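Local coordinates for ATP-dependent protease (Xanthomonas campestris pv. campestris, PDB 7CAY), which is probably a substrate-binding protein, resembling the N-terminal domain of Lon peptidases that recognises proteins destined for degradation, at residues T42-G54 / V62-D74. Numbering follows the deposited sequence.
Sequences TGSSFGVCLILDG and VPAAYGTEVRIED
Val70 lays its CG2 methyl over one face of the Phe46 ring, 3.7 Å from the ring centroid and 16° off the normal, a CH-pi contact displaced toward the ring's rim. Ile72 adds CD1 near the same ring, 3.4 Å from Phe46 CE1, approaching obliquely. The phenyl gets there because Phe46 CG sits between its backbone N and carbonyl carbon (chi1 62°), which folds the ring over beside Val70 and Ile72. The other branch of Val70, CG1, meets Val48 CG2, so its two methyls meet different residues. From the loop that leads into strand 47-51, Ser45 OG donates a hydrogen bond to Glu69 OE2, reaching the oxygen from above the carboxylate plane. Glu69 CG lies anti to the backbone N (chi1 -173°) and the chain runs on extended, carrying the carboxylate alongside the serine.

Strands 47-51 and 66-74 are antiparallel neighbours in the mixed sheet of this Lon-type substrate-binding domain. Val48 and Thr68 form a hydrogen-bonded pair, with Val48 N to Thr68 O at 2.9 Å and Thr68 N to Val48 O at 3.0 Å; Val70 N continues the ladder to Phe46 O. At Ala65 the chain turns a corner, and before it Ala64 N bonds Leu50 O at 2.9 Å. Beside this bond Pro63 CB packs on Cys49 CB, 3.6 Å away, while Cys49 SG lies against Gly67 CA.

Farther out, Phe11 stacks on the Phe46 ring, and strand 6-13 pairs with the other edge of strand 47-51. From strand 83-100, Arg91 forms a salt bridge with Glu69 OE2 and Thr90 OG1 hydrogen-bonds to OE1, so both carboxylate oxygens are anchored.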
ATOM      1  N   THR A  42      -5.923  -6.730  19.770  1.00 94.00           N
ATOM      2  CA  THR A  42      -7.041  -7.403  19.115  1.00 94.48           C
ATOM      3  C   THR A  42      -6.567  -8.321  17.994  1.00 94.67           C
ATOM      4  O   THR A  42      -7.173  -9.371  17.753  1.00 97.36           O
ATOM      5  CB  THR A  42      -8.030  -6.369  18.570  1.00 93.47           C
ATOM      6  OG1 THR A  42      -8.453  -5.501  19.629  1.00 93.24           O
ATOM      7  CG2 THR A  42      -9.253  -7.051  17.967  1.00 95.44           C
ATOM      8  N   GLY A  43      -5.479  -7.955  17.316  1.00 94.08           N
ATOM      9  CA  GLY A  43      -5.019  -8.670  16.150  1.00 92.14           C
ATOM     10  C   GLY A  43      -5.509  -8.104  14.835  1.00 88.63           C
ATOM     11  O   GLY A  43      -4.965  -8.460  13.782  1.00 89.78           O
ATOM     12  N   SER A  44      -6.519  -7.237  14.865  1.00 91.98           N
ATOM     13  CA  SER A  44      -7.003  -6.606  13.646  1.00 86.75           C
ATOM     14  C   SER A  44      -5.947  -5.653  13.102  1.00 80.76           C
ATOM     15  O   SER A  44      -5.251  -4.971  13.858  1.00 79.08           O
ATOM     16  CB  SER A  44      -8.304  -5.850  13.913  1.00 86.31           C
ATOM     17  OG  SER A  44      -8.049  -4.518  14.330  1.00 84.34           O
ATOM     18  N   SER A  45      -5.827  -5.614  11.780  1.00 78.30           N
ATOM     19  CA  SER A  45      -4.831  -4.784  11.130  1.00 73.63           C
ATOM     20  C   SER A  45      -5.392  -3.386  10.875  1.00 69.91           C
ATOM     21  O   SER A  45      -6.521  -3.057  11.251  1.00 70.79           O
ATOM     22  CB  SER A  45      -4.373  -5.434   9.825  1.00 73.70           C
ATOM     23  OG  SER A  45      -5.461  -5.582   8.927  1.00 73.96           O
ATOM     24  N   PHE A  46      -4.584  -2.549  10.234  1.00 67.08           N
ATOM     25  CA  PHE A  46      -5.025  -1.261   9.725  1.00 64.51           C
ATOM     26  C   PHE A  46      -4.481  -1.090   8.311  1.00 64.32           C
ATOM     27  O   PHE A  46      -3.778  -1.959   7.784  1.00 64.84           O
ATOM     28  CB  PHE A  46      -4.596  -0.110  10.648  1.00 62.79           C
ATOM     29  CG  PHE A  46      -3.107   0.048  10.787  1.00 61.89           C
ATOM     30  CD1 PHE A  46      -2.416  -0.622  11.782  1.00 63.02           C
ATOM     31  CD2 PHE A  46      -2.403   0.888   9.939  1.00 60.51           C
ATOM     32  CE1 PHE A  46      -1.047  -0.468  11.919  1.00 62.76           C
ATOM     33  CE2 PHE A  46      -1.036   1.044  10.069  1.00 60.66           C
ATOM     34  CZ  PHE A  46      -0.357   0.363  11.060  1.00 61.65           C
ATOM     35  N   GLY A  47      -4.816   0.040   7.688  1.00 62.11           N
ATOM     36  CA  GLY A  47      -4.439   0.286   6.316  1.00 61.95           C
ATOM     37  C   GLY A  47      -3.761   1.632   6.153  1.00 60.16           C
ATOM     38  O   GLY A  47      -3.844   2.510   7.010  1.00 58.13           O
ATOM     39  N   VAL A  48      -3.083   1.777   5.019  1.00 62.25           N
ATOM     40  CA  VAL A  48      -2.377   3.002   4.657  1.00 59.44           C
ATOM     41  C   VAL A  48      -3.034   3.573   3.410  1.00 58.91           C
ATOM     42  O   VAL A  48      -3.133   2.888   2.383  1.00 57.74           O
ATOM     43  CB  VAL A  48      -0.880   2.749   4.423  1.00 56.69           C
ATOM     44  CG1 VAL A  48      -0.298   3.825   3.526  1.00 55.15           C
ATOM     45  CG2 VAL A  48      -0.143   2.696   5.750  1.00 55.89           C
ATOM     46  N   CYS A  49      -3.486   4.821   3.500  1.00 58.63           N
ATOM     47  CA  CYS A  49      -4.087   5.526   2.378  1.00 57.81           C
ATOM     48  C   CYS A  49      -3.322   6.813   2.109  1.00 57.81           C
ATOM     49  O   CYS A  49      -2.967   7.541   3.039  1.00 57.11           O
ATOM     50  CB  CYS A  49      -5.557   5.854   2.647  1.00 58.54           C
ATOM     51  SG  CYS A  49      -6.698   4.495   2.337  1.00 59.96           S
ATOM     52  N   LEU A  50      -3.067   7.083   0.834  1.00 53.23           N
ATOM     53  CA  LEU A  50      -2.550   8.384   0.440  1.00 54.47           C
ATOM     54  C   LEU A  50      -3.618   9.452   0.659  1.00 58.12           C
ATOM     55  O   LEU A  50      -4.762   9.298   0.216  1.00 59.73           O
ATOM     56  CB  LEU A  50      -2.113   8.352  -1.022  1.00 53.40           C
ATOM     57  CG  LEU A  50      -1.783   9.705  -1.653  1.00 53.17           C
ATOM     58  CD1 LEU A  50      -0.427  10.205  -1.182  1.00 53.87           C
ATOM     59  CD2 LEU A  50      -1.840   9.630  -3.170  1.00 54.35           C
ATOM     60  N   ILE A  51      -3.250  10.532   1.355  1.00 58.41           N
ATOM     61  CA  ILE A  51      -4.193  11.615   1.639  1.00 62.12           C
ATOM     62  C   ILE A  51      -4.151  12.661   0.535  1.00 66.10           C
ATOM     63  O   ILE A  51      -3.315  12.600  -0.375  1.00 66.05           O
ATOM     64  CB  ILE A  51      -3.930  12.274   3.010  1.00 61.96           C
ATOM     65  CG1 ILE A  51      -2.462  12.136   3.440  1.00 61.62           C
ATOM     66  CG2 ILE A  51      -4.873  11.714   4.061  1.00 61.09           C
ATOM     67  CD1 ILE A  51      -1.480  12.988   2.654  1.00 61.95           C
ATOM     68  N   LEU A  52      -5.062  13.624   0.604  1.00 63.22           N
ATOM     69  CA  LEU A  52      -5.083  14.722  -0.352  1.00 67.21           C
ATOM     70  C   LEU A  52      -5.679  15.946   0.334  1.00 70.62           C
ATOM     71  O   LEU A  52      -6.538  16.639  -0.215  1.00 72.51           O
ATOM     72  CB  LEU A  52      -5.867  14.354  -1.612  1.00 67.89           C
ATOM     73  CG  LEU A  52      -6.533  12.978  -1.698  1.00 67.64           C
ATOM     74  CD1 LEU A  52      -8.023  13.117  -1.928  1.00 68.65           C
ATOM     75  CD2 LEU A  52      -5.898  12.129  -2.791  1.00 68.21           C
ATOM     76  N   ASP A  53      -5.227  16.224   1.553  1.00 72.44           N
ATOM     77  CA  ASP A  53      -5.823  17.264   2.387  1.00 74.92           C
ATOM     78  C   ASP A  53      -5.120  18.614   2.265  1.00 76.72           C
ATOM     79  O   ASP A  53      -4.923  19.295   3.278  1.00 76.59           O
ATOM     80  CB  ASP A  53      -5.835  16.801   3.838  1.00 74.66           C
ATOM     81  N   GLY A  54      -4.741  19.045   1.060  1.00 76.09           N
ATOM     82  CA  GLY A  54      -4.093  20.337   0.880  1.00 77.98           C
ATOM     83  C   GLY A  54      -2.832  20.365   0.024  1.00 78.30           C
ATOM     84  O   GLY A  54      -1.867  21.056   0.361  1.00 79.22           O
ATOM     85  N   VAL A  62      -9.347  13.619   4.210  1.00 59.45           N
ATOM     86  CA  VAL A  62      -9.986  12.627   3.355  1.00 58.68           C
ATOM     87  C   VAL A  62      -8.933  11.776   2.648  1.00 58.98           C
ATOM     88  O   VAL A  62      -8.002  12.307   2.042  1.00 58.09           O
ATOM     89  CB  VAL A  62     -10.923  13.294   2.330  1.00 59.60           C
ATOM     90  CG1 VAL A  62     -11.558  12.244   1.426  1.00 59.81           C
ATOM     91  CG2 VAL A  62     -11.993  14.109   3.039  1.00 59.45           C
ATOM     92  N   PRO A  63      -9.077  10.459   2.730  1.00 58.25           N
ATOM     93  CA  PRO A  63      -8.135   9.563   2.058  1.00 57.57           C
ATOM     94  C   PRO A  63      -8.516   9.360   0.597  1.00 58.72           C
ATOM     95  O   PRO A  63      -9.588   9.756   0.139  1.00 60.74           O
ATOM     96  CB  PRO A  63      -8.279   8.263   2.849  1.00 56.94           C
ATOM     97  CG  PRO A  63      -9.718   8.261   3.241  1.00 58.72           C
ATOM     98  CD  PRO A  63     -10.084   9.708   3.502  1.00 59.38           C
ATOM     99  N   ALA A  64      -7.603   8.728  -0.135  1.00 54.82           N
ATOM    100  CA  ALA A  64      -7.901   8.327  -1.497  1.00 55.42           C
ATOM    101  C   ALA A  64      -8.867   7.143  -1.491  1.00 55.00           C
ATOM    102  O   ALA A  64      -9.104   6.502  -0.464  1.00 54.40           O
ATOM    103  CB  ALA A  64      -6.615   7.978  -2.245  1.00 55.69           C
ATOM    104  N   ALA A  65      -9.431   6.854  -2.665  1.00 54.68           N
ATOM    105  CA  ALA A  65     -10.426   5.793  -2.767  1.00 55.15           C
ATOM    106  C   ALA A  65      -9.827   4.406  -2.576  1.00 53.50           C
ATOM    107  O   ALA A  65     -10.569   3.458  -2.292  1.00 51.73           O
ATOM    108  CB  ALA A  65     -11.140   5.866  -4.117  1.00 57.79           C
ATOM    109  N   TYR A  66      -8.512   4.260  -2.721  1.00 54.26           N
ATOM    110  CA  TYR A  66      -7.849   2.969  -2.595  1.00 54.53           C
ATOM    111  C   TYR A  66      -6.730   3.051  -1.567  1.00 51.71           C
ATOM    112  O   TYR A  66      -6.055   4.078  -1.451  1.00 50.34           O
ATOM    113  CB  TYR A  66      -7.288   2.496  -3.942  1.00 57.39           C
ATOM    114  CG  TYR A  66      -8.330   1.928  -4.876  1.00 61.19           C
ATOM    115  CD1 TYR A  66      -9.184   2.759  -5.587  1.00 62.47           C
ATOM    116  CD2 TYR A  66      -8.456   0.555  -5.052  1.00 63.94           C
ATOM    117  CE1 TYR A  66     -10.140   2.241  -6.443  1.00 65.56           C
ATOM    118  CE2 TYR A  66      -9.406   0.027  -5.908  1.00 66.93           C
ATOM    119  CZ  TYR A  66     -10.246   0.875  -6.599  1.00 68.26           C
ATOM    120  OH  TYR A  66     -11.196   0.354  -7.451  1.00 72.86           O
ATOM    121  N   GLY A  67      -6.544   1.961  -0.822  1.00 50.12           N
ATOM    122  CA  GLY A  67      -5.491   1.867   0.167  1.00 52.12           C
ATOM    123  C   GLY A  67      -4.921   0.464   0.209  1.00 54.75           C
ATOM    124  O   GLY A  67      -5.369  -0.430  -0.511  1.00 58.22           O
ATOM    125  N   THR A  68      -3.925   0.282   1.076  1.00 62.03           N
ATOM    126  CA  THR A  68      -3.205  -0.983   1.179  1.00 58.28           C
ATOM    127  C   THR A  68      -3.159  -1.422   2.635  1.00 57.31           C
ATOM    128  O   THR A  68      -2.690  -0.673   3.497  1.00 54.49           O
ATOM    129  CB  THR A  68      -1.786  -0.857   0.620  1.00 54.99           C
ATOM    130  OG1 THR A  68      -1.838  -0.365  -0.724  1.00 53.62           O
ATOM    131  CG2 THR A  68      -1.102  -2.202   0.623  1.00 55.06           C
ATOM    132  N   GLU A  69      -3.641  -2.634   2.903  1.00 57.14           N
ATOM    133  CA  GLU A  69      -3.534  -3.200   4.239  1.00 58.45           C
ATOM    134  C   GLU A  69      -2.076  -3.503   4.565  1.00 58.40           C
ATOM    135  O   GLU A  69      -1.304  -3.919   3.697  1.00 59.97           O
ATOM    136  CB  GLU A  69      -4.373  -4.473   4.349  1.00 60.53           C
ATOM    137  CG  GLU A  69      -4.461  -5.034   5.759  1.00 61.40           C
ATOM    138  CD  GLU A  69      -5.108  -6.403   5.807  1.00 64.25           C
ATOM    139  OE1 GLU A  69      -4.754  -7.265   4.972  1.00 65.79           O
ATOM    140  OE2 GLU A  69      -5.980  -6.616   6.678  1.00 65.15           O
ATOM    141  N   VAL A  70      -1.699  -3.295   5.823  1.00 58.08           N
ATOM    142  CA  VAL A  70      -0.321  -3.484   6.258  1.00 58.88           C
ATOM    143  C   VAL A  70      -0.240  -4.685   7.186  1.00 61.43           C
ATOM    144  O   VAL A  70      -1.193  -5.022   7.900  1.00 60.42           O
ATOM    145  CB  VAL A  70       0.250  -2.228   6.954  1.00 58.50           C
ATOM    146  CG1 VAL A  70       0.115  -1.009   6.059  1.00 57.53           C
ATOM    147  CG2 VAL A  70      -0.435  -1.994   8.293  1.00 58.00           C
ATOM    148  N   ARG A  71       0.914  -5.342   7.157  1.00 61.31           N
ATOM    149  CA  ARG A  71       1.314  -6.300   8.176  1.00 64.26           C
ATOM    150  C   ARG A  71       2.481  -5.701   8.946  1.00 63.49           C
ATOM    151  O   ARG A  71       3.458  -5.244   8.341  1.00 62.84           O
ATOM    152  CB  ARG A  71       1.716  -7.644   7.563  1.00 68.28           C
ATOM    153  CG  ARG A  71       2.189  -8.652   8.599  1.00 71.75           C
ATOM    154  CD  ARG A  71       2.629  -9.970   7.984  1.00 76.50           C
ATOM    155  NE  ARG A  71       3.838  -9.835   7.175  1.00 79.47           N
ATOM    156  CZ  ARG A  71       3.911 -10.133   5.881  1.00 82.43           C
ATOM    157  NH1 ARG A  71       2.842 -10.594   5.243  1.00 83.69           N
ATOM    158  NH2 ARG A  71       5.056  -9.979   5.227  1.00 83.52           N
ATOM    159  N   ILE A  72       2.375  -5.689  10.274  1.00 64.01           N
ATOM    160  CA  ILE A  72       3.415  -5.101  11.115  1.00 66.18           C
ATOM    161  C   ILE A  72       4.543  -6.125  11.208  1.00 71.06           C
ATOM    162  O   ILE A  72       4.435  -7.121  11.928  1.00 72.61           O
ATOM    163  CB  ILE A  72       2.889  -4.708  12.497  1.00 66.59           C
ATOM    164  CG1 ILE A  72       1.405  -4.336  12.432  1.00 65.98           C
ATOM    165  CG2 ILE A  72       3.685  -3.540  13.052  1.00 65.72           C
ATOM    166  CD1 ILE A  72       1.115  -3.087  11.629  1.00 64.71           C
ATOM    167  N   GLU A  73       5.635  -5.881  10.482  1.00 69.10           N
ATOM    168  CA  GLU A  73       6.723  -6.852  10.435  1.00 74.38           C
ATOM    169  C   GLU A  73       7.589  -6.795  11.688  1.00 79.01           C
ATOM    170  O   GLU A  73       7.877  -7.832  12.297  1.00 80.25           O
ATOM    171  CB  GLU A  73       7.577  -6.636   9.184  1.00 73.84           C
ATOM    172  CG  GLU A  73       7.004  -7.276   7.928  1.00 74.07           C
ATOM    173  CD  GLU A  73       8.084  -7.802   7.000  1.00 75.94           C
ATOM    174  OE1 GLU A  73       9.260  -7.417   7.178  1.00 76.67           O
ATOM    175  OE2 GLU A  73       7.760  -8.606   6.100  1.00 76.76           O
ATOM    176  N   ASP A  74       8.008  -5.598  12.096  1.00 76.95           N
ATOM    177  CA  ASP A  74       8.945  -5.469  13.205  1.00 82.22           C
ATOM    178  C   ASP A  74       8.630  -4.234  14.036  1.00 84.28           C
ATOM    179  O   ASP A  74       8.489  -3.133  13.495  1.00 80.75           O
ATOM    180  CB  ASP A  74      10.391  -5.404  12.696  1.00 84.09           C
ATOM    181  CG  ASP A  74      11.410  -5.574  13.809  1.00 85.86           C
ATOM    182  OD1 ASP A  74      11.304  -6.564  14.565  1.00 87.22           O
ATOM    183  OD2 ASP A  74      12.323  -4.728  13.923  1.00 86.00           O
TER